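Local coordinates for putative electron transport related protein (Corynebacterium diphtheriae, PDB 4PQ1) that is probably a DsbF-type thiol-disulfide oxidoreductase of the thioredoxin superfamily that makes, breaks or rearranges disulfide bonds, at residues A[26-31]-A[36-41]; A[68-73]-A[101-106]; A[52-57]-A[89-94]; A[59-64]-A[142-147]. All coordinates share one frame; numbering follows the deposited sequence.

Contact 1: A[26-31]-A[36-41]; sequences EIRGEG and SVSLAD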
# COMPACT_ATOMS: atom_id res chain seq x y z
N GLU A 26 -4.21 -9.09 -9.88
CA GLU A 26 -5.19 -8.03 -10.05
C GLU A 26 -5.71 -7.58 -8.70
O GLU A 26 -6.19 -8.40 -7.90
CB GLU A 26 -6.35 -8.50 -10.93
CG GLU A 26 -7.31 -7.39 -11.31
CD GLU A 26 -8.72 -7.89 -11.54
OE1 GLU A 26 -9.25 -8.59 -10.65
OE2 GLU A 26 -9.30 -7.57 -12.60
N ILE A 27 -5.60 -6.29 -8.43
CA ILE A 27 -6.15 -5.72 -7.22
C ILE A 27 -7.28 -4.77 -7.58
O ILE A 27 -7.07 -3.77 -8.27
CB ILE A 27 -5.09 -4.97 -6.39
CG1 ILE A 27 -3.81 -5.80 -6.22
CG2 ILE A 27 -5.65 -4.61 -5.02
CD1 ILE A 27 -3.98 -6.97 -5.32
N ARG A 28 -8.48 -5.12 -7.13
CA ARG A 28 -9.68 -4.31 -7.30
C ARG A 28 -10.55 -4.55 -6.07
O ARG A 28 -10.40 -5.60 -5.43
CB ARG A 28 -10.42 -4.69 -8.59
CG ARG A 28 -11.29 -3.58 -9.17
CD ARG A 28 -11.38 -3.68 -10.71
NE ARG A 28 -12.07 -2.52 -11.29
CZ ARG A 28 -12.33 -2.35 -12.59
NH1 ARG A 28 -11.94 -3.26 -13.48
NH2 ARG A 28 -12.96 -1.25 -12.99
N GLY A 29 -11.42 -3.60 -5.73
CA GLY A 29 -12.32 -3.79 -4.59
C GLY A 29 -13.23 -2.63 -4.23
O GLY A 29 -13.19 -1.55 -4.83
N GLU A 30 -14.08 -2.85 -3.23
CA GLU A 30 -14.94 -1.79 -2.70
C GLU A 30 -14.05 -0.68 -2.13
O GLU A 30 -13.12 -0.95 -1.38
CB GLU A 30 -15.90 -2.34 -1.63
CG GLU A 30 -16.80 -1.27 -1.01
CD GLU A 30 -17.53 -1.72 0.26
OE1 GLU A 30 -17.78 -2.94 0.41
OE2 GLU A 30 -17.87 -0.86 1.11
N GLY A 31 -14.33 0.56 -2.49
CA GLY A 31 -13.56 1.66 -1.96
C GLY A 31 -14.02 2.05 -0.57
O GLY A 31 -15.11 1.66 -0.14
N SER A 36 -15.73 1.86 -6.27
CA SER A 36 -14.67 0.89 -6.48
C SER A 36 -13.31 1.56 -6.45
O SER A 36 -13.20 2.78 -6.59
CB SER A 36 -14.87 0.17 -7.81
OG SER A 36 -13.64 -0.27 -8.34
N VAL A 37 -12.28 0.74 -6.23
CA VAL A 37 -10.88 1.16 -6.32
C VAL A 37 -10.11 0.04 -7.03
O VAL A 37 -10.30 -1.13 -6.71
CB VAL A 37 -10.26 1.41 -4.93
CG1 VAL A 37 -8.77 1.68 -5.05
CG2 VAL A 37 -10.94 2.58 -4.24
N SER A 38 -9.25 0.40 -7.98
CA SER A 38 -8.59 -0.60 -8.82
C SER A 38 -7.19 -0.20 -9.27
O SER A 38 -7.02 0.88 -9.82
CB SER A 38 -9.42 -0.86 -10.06
OG SER A 38 -9.68 0.36 -10.72
N LEU A 39 -6.20 -1.07 -9.07
CA LEU A 39 -4.84 -0.76 -9.52
C LEU A 39 -4.80 -0.54 -11.03
O LEU A 39 -3.98 0.22 -11.54
CB LEU A 39 -3.86 -1.86 -9.14
CG LEU A 39 -3.52 -2.02 -7.66
CD1 LEU A 39 -2.12 -2.61 -7.50
CD2 LEU A 39 -3.67 -0.70 -6.89
N ALA A 40 -5.72 -1.18 -11.75
CA ALA A 40 -5.76 -1.07 -13.20
C ALA A 40 -6.02 0.37 -13.65
O ALA A 40 -5.75 0.73 -14.80
CB ALA A 40 -6.82 -2.01 -13.77
N ASP A 41 -6.54 1.19 -12.74
CA ASP A 41 -6.75 2.60 -13.04
C ASP A 41 -5.45 3.39 -12.99
O ASP A 41 -5.42 4.57 -13.35
CB ASP A 41 -7.76 3.22 -12.07
CG ASP A 41 -9.18 2.75 -12.33
OD1 ASP A 41 -9.46 2.29 -13.46
OD2 ASP A 41 -10.02 2.85 -11.41

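Contact 2: A[68-73]-A[101-106]; sequences EVHEYL and ITYPSI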
# COMPACT_ATOMS: atom_id res chain seq x y z
N GLU A 68 2.17 12.67 2.37
CA GLU A 68 3.26 13.43 1.79
C GLU A 68 3.74 12.78 0.49
O GLU A 68 3.82 13.42 -0.55
CB GLU A 68 4.39 13.52 2.81
CG GLU A 68 5.52 14.43 2.43
CD GLU A 68 6.57 14.46 3.51
OE1 GLU A 68 6.20 14.41 4.71
OE2 GLU A 68 7.77 14.50 3.15
N VAL A 69 4.04 11.48 0.58
CA VAL A 69 4.43 10.66 -0.56
C VAL A 69 3.40 10.72 -1.67
O VAL A 69 3.76 10.87 -2.84
CB VAL A 69 4.62 9.18 -0.13
CG1 VAL A 69 4.89 8.29 -1.34
CG2 VAL A 69 5.74 9.07 0.87
N HIS A 70 2.12 10.63 -1.32
CA HIS A 70 1.06 10.70 -2.32
C HIS A 70 1.15 11.98 -3.13
O HIS A 70 1.06 11.97 -4.36
CB HIS A 70 -0.31 10.62 -1.68
CG HIS A 70 -1.44 10.68 -2.66
ND1 HIS A 70 -1.68 9.69 -3.58
CD2 HIS A 70 -2.39 11.62 -2.86
CE1 HIS A 70 -2.72 10.02 -4.32
NE2 HIS A 70 -3.18 11.19 -3.90
N GLU A 71 1.36 13.08 -2.41
CA GLU A 71 1.53 14.37 -3.03
C GLU A 71 2.83 14.45 -3.84
O GLU A 71 2.85 15.06 -4.90
CB GLU A 71 1.52 15.46 -1.97
CG GLU A 71 0.17 15.61 -1.30
CD GLU A 71 0.20 16.62 -0.17
OE1 GLU A 71 1.32 17.01 0.24
OE2 GLU A 71 -0.88 17.02 0.30
N TYR A 72 3.90 13.84 -3.33
CA TYR A 72 5.20 13.88 -3.99
C TYR A 72 5.12 13.15 -5.34
O TYR A 72 5.77 13.55 -6.30
CB TYR A 72 6.27 13.25 -3.09
CG TYR A 72 7.66 13.15 -3.70
CD1 TYR A 72 8.02 12.06 -4.50
CD2 TYR A 72 8.62 14.12 -3.45
CE1 TYR A 72 9.30 11.96 -5.06
CE2 TYR A 72 9.91 14.03 -4.00
CZ TYR A 72 10.24 12.95 -4.79
OH TYR A 72 11.50 12.86 -5.33
N LEU A 73 4.32 12.09 -5.40
CA LEU A 73 4.18 11.32 -6.63
C LEU A 73 3.42 12.11 -7.68
O LEU A 73 3.77 12.10 -8.86
CB LEU A 73 3.49 9.99 -6.36
CG LEU A 73 4.31 8.90 -5.67
CD1 LEU A 73 3.41 7.90 -4.95
CD2 LEU A 73 5.19 8.18 -6.69
N ILE A 101 -6.64 12.91 4.41
CA ILE A 101 -6.12 11.88 3.52
C ILE A 101 -6.87 11.95 2.19
O ILE A 101 -8.08 11.76 2.16
CB ILE A 101 -6.27 10.47 4.13
CG1 ILE A 101 -5.59 10.37 5.50
CG2 ILE A 101 -5.80 9.40 3.17
CD1 ILE A 101 -4.24 11.02 5.58
N THR A 102 -6.17 12.22 1.10
CA THR A 102 -6.88 12.42 -0.16
C THR A 102 -6.70 11.28 -1.14
O THR A 102 -7.24 11.34 -2.25
CB THR A 102 -6.43 13.72 -0.84
OG1 THR A 102 -5.06 13.61 -1.24
CG2 THR A 102 -6.58 14.89 0.11
N TYR A 103 -5.97 10.24 -0.75
CA TYR A 103 -5.80 9.08 -1.63
C TYR A 103 -6.79 7.95 -1.34
O TYR A 103 -7.29 7.83 -0.20
CB TYR A 103 -4.36 8.57 -1.56
CG TYR A 103 -3.85 8.16 -0.20
CD1 TYR A 103 -4.10 6.88 0.30
CD2 TYR A 103 -3.07 9.01 0.56
CE1 TYR A 103 -3.61 6.48 1.54
CE2 TYR A 103 -2.58 8.63 1.80
CZ TYR A 103 -2.85 7.36 2.28
OH TYR A 103 -2.37 6.96 3.49
N PRO A 104 -7.11 7.13 -2.36
CA PRO A 104 -8.17 6.13 -2.18
C PRO A 104 -7.71 4.94 -1.36
O PRO A 104 -6.50 4.68 -1.28
CB PRO A 104 -8.48 5.71 -3.61
CG PRO A 104 -7.16 5.81 -4.30
CD PRO A 104 -6.43 6.97 -3.66
N SER A 105 -8.66 4.25 -0.73
CA SER A 105 -8.38 3.01 -0.02
C SER A 105 -9.34 1.94 -0.48
O SER A 105 -10.51 2.20 -0.71
CB SER A 105 -8.49 3.19 1.50
OG SER A 105 -7.32 3.76 2.07
N ILE A 106 -8.83 0.72 -0.62
CA ILE A 106 -9.70 -0.43 -0.77
C ILE A 106 -10.20 -0.85 0.60
O ILE A 106 -9.41 -1.05 1.53
CB ILE A 106 -8.97 -1.59 -1.45
CG1 ILE A 106 -8.57 -1.19 -2.87
CG2 ILE A 106 -9.85 -2.83 -1.44
CD1 ILE A 106 -7.92 -2.29 -3.62

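Contact 3: A[52-57]-A[89-94]; sequences WGQWCA and KNIAQD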
# COMPACT_ATOMS: atom_id res chain seq x y z
N TRP A 52 -3.56 -0.64 6.32
CA TRP A 52 -3.73 0.21 7.49
C TRP A 52 -5.09 -0.01 8.12
O TRP A 52 -5.95 -0.67 7.53
CB TRP A 52 -3.58 1.68 7.09
CG TRP A 52 -4.74 2.20 6.25
CD1 TRP A 52 -4.90 2.10 4.90
CD2 TRP A 52 -5.90 2.91 6.73
NE1 TRP A 52 -6.08 2.70 4.50
CE2 TRP A 52 -6.71 3.20 5.61
CE3 TRP A 52 -6.32 3.33 7.99
CZ2 TRP A 52 -7.93 3.88 5.73
CZ3 TRP A 52 -7.53 4.01 8.11
CH2 TRP A 52 -8.32 4.29 6.98
N GLY A 53 -5.28 0.53 9.32
CA GLY A 53 -6.58 0.55 9.98
C GLY A 53 -6.50 1.68 10.98
O GLY A 53 -5.42 1.94 11.51
N GLN A 54 -7.61 2.38 11.22
CA GLN A 54 -7.60 3.49 12.18
C GLN A 54 -7.33 3.02 13.60
O GLN A 54 -6.94 3.81 14.46
CB GLN A 54 -8.91 4.28 12.11
CG GLN A 54 -10.16 3.46 12.37
CD GLN A 54 -10.40 3.21 13.85
OE1 GLN A 54 -10.35 4.14 14.66
NE2 GLN A 54 -10.65 1.96 14.20
N TRP A 55 -7.53 1.73 13.85
CA TRP A 55 -7.35 1.11 15.17
C TRP A 55 -5.88 0.90 15.49
O TRP A 55 -5.51 0.44 16.57
CB TRP A 55 -8.09 -0.23 15.23
CG TRP A 55 -7.76 -1.05 14.03
CD1 TRP A 55 -8.48 -1.15 12.86
CD2 TRP A 55 -6.58 -1.85 13.84
NE1 TRP A 55 -7.83 -1.99 11.98
CE2 TRP A 55 -6.66 -2.42 12.56
CE3 TRP A 55 -5.48 -2.14 14.64
CZ2 TRP A 55 -5.67 -3.25 12.05
CZ3 TRP A 55 -4.50 -2.97 14.14
CH2 TRP A 55 -4.60 -3.52 12.86
N CYS A 56 -5.04 1.25 14.53
CA CYS A 56 -3.65 0.86 14.48
C CYS A 56 -2.74 2.05 14.74
O CYS A 56 -2.66 2.97 13.92
CB CYS A 56 -3.38 0.21 13.12
SG CYS A 56 -1.71 0.20 12.53
N ALA A 57 -2.06 2.06 15.88
CA ALA A 57 -1.32 3.24 16.31
C ALA A 57 -0.17 3.59 15.35
O ALA A 57 -0.04 4.76 14.97
CB ALA A 57 -0.81 3.07 17.74
N LYS A 89 -17.06 0.40 8.92
CA LYS A 89 -16.54 1.24 7.85
C LYS A 89 -16.56 2.72 8.23
O LYS A 89 -15.66 3.48 7.85
CB LYS A 89 -17.33 1.01 6.57
CG LYS A 89 -16.66 1.57 5.33
CD LYS A 89 -17.48 1.31 4.08
CE LYS A 89 -16.68 1.59 2.83
NZ LYS A 89 -17.46 1.33 1.58
N ASN A 90 -17.57 3.14 9.00
CA ASN A 90 -17.79 4.57 9.18
C ASN A 90 -16.68 5.26 9.95
O ASN A 90 -16.43 6.45 9.75
CB ASN A 90 -19.15 4.86 9.83
CG ASN A 90 -19.37 4.15 11.14
OD1 ASN A 90 -18.60 3.29 11.57
ND2 ASN A 90 -20.48 4.49 11.79
N ILE A 91 -15.98 4.52 10.79
CA ILE A 91 -14.92 5.13 11.57
C ILE A 91 -13.63 5.21 10.73
O ILE A 91 -12.84 6.16 10.87
CB ILE A 91 -14.71 4.36 12.89
CG1 ILE A 91 -13.82 5.13 13.87
CG2 ILE A 91 -14.20 2.97 12.63
CD1 ILE A 91 -13.80 4.50 15.26
N ALA A 92 -13.45 4.26 9.82
CA ALA A 92 -12.33 4.32 8.88
C ALA A 92 -12.51 5.52 7.96
O ALA A 92 -11.57 6.28 7.74
CB ALA A 92 -12.22 3.03 8.09
N GLN A 93 -13.71 5.71 7.43
CA GLN A 93 -14.00 6.89 6.61
C GLN A 93 -13.80 8.20 7.38
O GLN A 93 -13.29 9.18 6.83
CB GLN A 93 -15.41 6.84 6.08
CG GLN A 93 -15.75 5.59 5.35
CD GLN A 93 -17.23 5.47 5.13
OE1 GLN A 93 -18.03 5.76 6.03
NE2 GLN A 93 -17.62 5.07 3.93
N ASP A 94 -14.22 8.20 8.65
CA ASP A 94 -14.06 9.38 9.50
C ASP A 94 -12.58 9.73 9.65
O ASP A 94 -12.21 10.89 9.62
CB ASP A 94 -14.68 9.13 10.88
CG ASP A 94 -16.20 9.31 10.89
OD1 ASP A 94 -16.73 10.03 10.03
OD2 ASP A 94 -16.87 8.72 11.77

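Contact 4: A[59-64]-A[142-147]; sequences CRSESD and LREVTA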
# COMPACT_ATOMS: atom_id res chain seq x y z
N CYS A 59 -0.10 3.00 12.21
CA CYS A 59 -0.73 3.53 11.01
C CYS A 59 -1.07 5.01 11.16
O CYS A 59 -0.75 5.80 10.28
CB CYS A 59 -1.97 2.71 10.66
SG CYS A 59 -1.59 0.93 10.56
N ARG A 60 -1.68 5.38 12.29
CA ARG A 60 -2.00 6.78 12.61
C ARG A 60 -0.74 7.66 12.61
O ARG A 60 -0.72 8.77 12.07
CB ARG A 60 -2.70 6.87 13.98
CG ARG A 60 -4.03 6.10 14.05
CD ARG A 60 -4.88 6.43 15.29
NE ARG A 60 -4.23 6.05 16.54
CZ ARG A 60 -4.39 4.88 17.15
NH1 ARG A 60 -5.18 3.95 16.62
NH2 ARG A 60 -3.77 4.62 18.30
N SER A 61 0.30 7.13 13.24
CA SER A 61 1.62 7.76 13.30
C SER A 61 2.24 8.04 11.92
O SER A 61 2.78 9.12 11.69
CB SER A 61 2.54 6.86 14.13
OG SER A 61 3.89 7.25 14.04
N GLU A 62 2.16 7.08 11.00
CA GLU A 62 2.81 7.22 9.70
C GLU A 62 1.86 7.82 8.65
O GLU A 62 2.21 7.91 7.47
CB GLU A 62 3.33 5.86 9.21
CG GLU A 62 2.22 4.92 8.79
CD GLU A 62 2.68 3.68 8.01
OE1 GLU A 62 1.78 2.92 7.60
OE2 GLU A 62 3.91 3.45 7.79
N SER A 63 0.68 8.23 9.08
CA SER A 63 -0.37 8.63 8.14
C SER A 63 -0.03 9.90 7.37
O SER A 63 -0.24 9.98 6.16
CB SER A 63 -1.71 8.81 8.88
OG SER A 63 -2.74 9.26 8.01
N ASP A 64 0.50 10.90 8.07
CA ASP A 64 0.88 12.15 7.44
C ASP A 64 1.93 11.94 6.36
O ASP A 64 1.93 12.62 5.33
CB ASP A 64 1.40 13.14 8.47
CG ASP A 64 0.29 13.75 9.32
OD1 ASP A 64 -0.88 13.76 8.87
OD2 ASP A 64 0.61 14.23 10.43
N LEU A 142 7.83 -4.22 6.10
CA LEU A 142 7.04 -4.91 7.12
C LEU A 142 7.15 -4.14 8.44
O LEU A 142 7.45 -4.70 9.49
CB LEU A 142 7.50 -6.36 7.28
CG LEU A 142 7.49 -7.16 5.97
CD1 LEU A 142 8.08 -8.55 6.18
CD2 LEU A 142 6.09 -7.23 5.36
N ARG A 143 6.91 -2.85 8.35
CA ARG A 143 7.11 -1.95 9.44
C ARG A 143 6.51 -0.63 9.03
O ARG A 143 6.24 -0.43 7.85
CB ARG A 143 8.60 -1.79 9.78
CG ARG A 143 9.46 -1.30 8.63
CD ARG A 143 10.77 -0.75 9.16
NE ARG A 143 11.71 -0.35 8.11
CZ ARG A 143 11.84 0.88 7.64
NH1 ARG A 143 11.08 1.86 8.12
NH2 ARG A 143 12.73 1.14 6.69
N GLU A 144 6.24 0.22 10.02
CA GLU A 144 5.95 1.61 9.78
C GLU A 144 7.08 2.24 8.94
O GLU A 144 8.26 1.89 9.11
CB GLU A 144 5.81 2.34 11.13
CG GLU A 144 5.45 3.80 11.01
CD GLU A 144 5.19 4.46 12.37
OE1 GLU A 144 4.95 5.69 12.38
OE2 GLU A 144 5.23 3.75 13.42
N VAL A 145 6.72 3.13 8.02
CA VAL A 145 7.71 3.81 7.18
C VAL A 145 7.62 5.32 7.36
O VAL A 145 6.57 5.84 7.72
CB VAL A 145 7.52 3.50 5.68
CG1 VAL A 145 7.99 2.10 5.36
CG2 VAL A 145 6.06 3.70 5.25
N THR A 146 8.73 6.02 7.09
CA THR A 146 8.72 7.47 6.91
C THR A 146 8.53 7.81 5.45
O THR A 146 8.66 6.95 4.57
CB THR A 146 10.02 8.15 7.37
OG1 THR A 146 11.11 7.69 6.56
CG2 THR A 146 10.32 7.85 8.82
N ALA A 147 8.28 9.09 5.18
CA ALA A 147 8.10 9.53 3.81
C ALA A 147 9.41 9.36 3.00
O ALA A 147 9.37 9.12 1.79
CB ALA A 147 7.63 10.97 3.78
O HOH W 1 4.43 0.91 6.53

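Contact 1: A[26-31]-A[36-41]
Arg-28 and Ser-38 face each other as a non-hydrogen-bonded pair of a two-stranded antiparallel hairpin, and the long arginine chain lies along the serine. Arg-28 CB sits near Val-37 O, its CG packs on Ser-38 CB at 3.4 Å, and CD follows the same methylene. NE is still 3.4 Å from Ser-38 CB, while Ser-36 OG comes to the guanidinium edge, 4.0 Å from NE, too far for a bond. CZ stays 4.1 Å from Ser-38 CB, and NH2 ends 5.0 Å from Asp-41 OD1, without contact. CG opposite the backbone N (chi1 -155°) and an extended chain carry the charge outward; the small Ser-38 lets the arginine lie flat across its CB.

Backbone bonds hold the register. Gly-29 N gives to Val-37 O (2.9 Å) and Val-37 N to Gly-29 O (2.8 Å), with a further bond from Leu-39 N to Ile-27 O. At the buried end Ile-27 CB meets Leu-39 CG at 3.6 Å, the chains side by side. Ile-27 and Val-37 also touch Ile-106 of strand 105-107.

The hairpin is therefore two-sided: branched aliphatic chains (Ile-27, Val-37, Leu-39) pack inward, while the arginine keeps its charge at the exposed surface, with mainly van der Waals support from the serines.

Contact 2: A[68-73]-A[101-106]
His-70 and Tyr-103 meet chiefly through a CH-pi contact. Tyr-103 CB stands over the middle of the imidazole, 3.5 Å from the ring centroid and only 10° off its normal, so the methylene sits on the pi face. The histidine reaches this place because its CG lies opposite the backbone N, which sends the ring straight off helix 63-73 toward the loop. A flat, slender ring suits the spot, since it offers a face to carbon and nitrogens at its rim.

The two aromatic rings themselves are neither stacked nor edge-to-face: their centroids are 5.5 Å apart and the planes are turned by 51°. Beside this pair Tyr-103 CD2 approaches His-70 CB at 3.9 Å. Tyr-103 CG lies between its own backbone N and carbonyl carbon (chi1 58°), which turns the phenol away from the histidine, and Ile-101 CG2 covers one face over its centre. Tyrosine suits the place by giving a methylene to the imidazole and a large ring to Leu-66 and Val-79.

In the thioredoxin-like fold, helix 63-73 follows the CxxC helix and leads into strand 77-83, and residues 101-104 belong to the loop between helix 89-98 and edge strand 105-107. Here the helix side meets that loop just before the strand begins.

Polar groups are served mostly from outside. His-70 ND1 accepts the backbone N-H of Val-79, which fixes the ring's rotation and would leave the proton of a neutral imidazole on NE2. Thr-102 OG1 lies 3.7 Å from His-70 CD2, an ordinary van der Waals approach; this small hydroxyl, on an exposed residue, bonds instead to Gln-67 NE2.

Contact 3: A[52-57]-A[89-94]
Gln-54 and Ile-91 make the broadest part of this contact, and it is van der Waals in kind. The glutamine chain crosses the isoleucine at about a right angle, laying its amide against the longer branch: Gln-54 OE1 is 3.5 Å from Ile-91 CD1, and Gln-54 CD is 3.9 Å from Ile-91 CG1. The shorter methyl helps, with Ile-91 CG2 4.0 Å from Gln-54 NE2. A bend at chi2 (80°) turns the amide across the isoleucine. Glutamine suits the place by pairing an aliphatic stem, whose CG also comes near Ala-92 CA, with a polar end at a partly exposed surface.

A second apolar touch is made by Trp-52. The far corner of its indole, CH2, reaches Ala-92 CB at 4.2 Å, and Ala-92 O lies in the ring plane at the edge, 3.9 Å from that same CH2. Alanine, being small, lets the wide indole come up to the helix backbone.

Polar bonding shapes the loop. A type I turn runs from Gly-53 to Cys-56, closed by Cys-56 N to Gly-53 O, and Gln-54 N is held by Asp-86 OD2. Trp-55 folds back over the turn, its NE1 standing where a side chain at 53 would begin, and glycine avoids that clash.

This loop leaves strand 46-52, with Cys-56, the first cysteine of the disulfide, at the N-cap of helix 57-61. Helix 89-98 flanks it, with Phe-95 also meeting the Trp-52 ring, while Trp-52 NE1 bonds to Ser-105 OG on strand 105-107.

Contact 4: A[59-64]-A[142-147]
Glu-62 OE2 is gripped by two donors from the side of the 142-147 loop. Val-145 N meets it at 2.8 Å, almost straight (170°) and nearly end-on to the C-O bond, and a water gives it a second hydrogen at 2.9 Å. The same water donates to Arg-143 O, so it bridges the carboxylate to the loop backbone. Glu-62 can reach this far because it is extended beyond CG.

Glu-144 runs the other way. Its chain slides past that of Glu-62 in the opposite direction, with Glu-144 CG packed on Glu-62 CB at 3.5 Å, and the two carboxylates end almost perpendicular, planes 88° apart. Glu-144 OE1 takes the hydrogen of Ser-61 OG on its syn lone pair, a short bond of 2.5 Å. Val-145 CG2 closes in beside Glu-62 OE2 at 3.3 Å.

The contact joins the kink between helices 57-61 and 63-73, just after the CxxC motif, to the loop that follows strand 137-141. Glu-62 stands three residues after the second cysteine, a position probably equivalent to the active-site glutamate of ResA-like thioredoxins. Both its oxygens are tied, OE1 by Asn-50 ND2 and OE2 by Val-145 N and the water, which fixes where this carboxylate sits beside the disulfide helix.

Contacts 3 and 4 hold the Cys-56 to Cys-59 disulfide, the CxxC centre expected of a thioredoxin-type enzyme: contact 3 has the first cysteine and contact 4 the second. Their centres are 14 Å apart, and Arg-60 NH1 reaches Gln-54 O at 2.8 Å. Contact 2 and then contact 1 lie farther from it. Contact 2 shares helix 63-73 with contact 4, where Ile-101 CD1 packs on Ser-63 OG at 3.4 Å, and its centre is about 16 Å from that of contact 3. Contact 1 packs on contact 2 through Val-37 CG2, 3.6 Å from Ser-105 O, and Lys-89 NZ links it to helix 89-98, 2.9 Å from Gly-31 O. It lies across the chain's centre from contact 4, about 22 Å between centres.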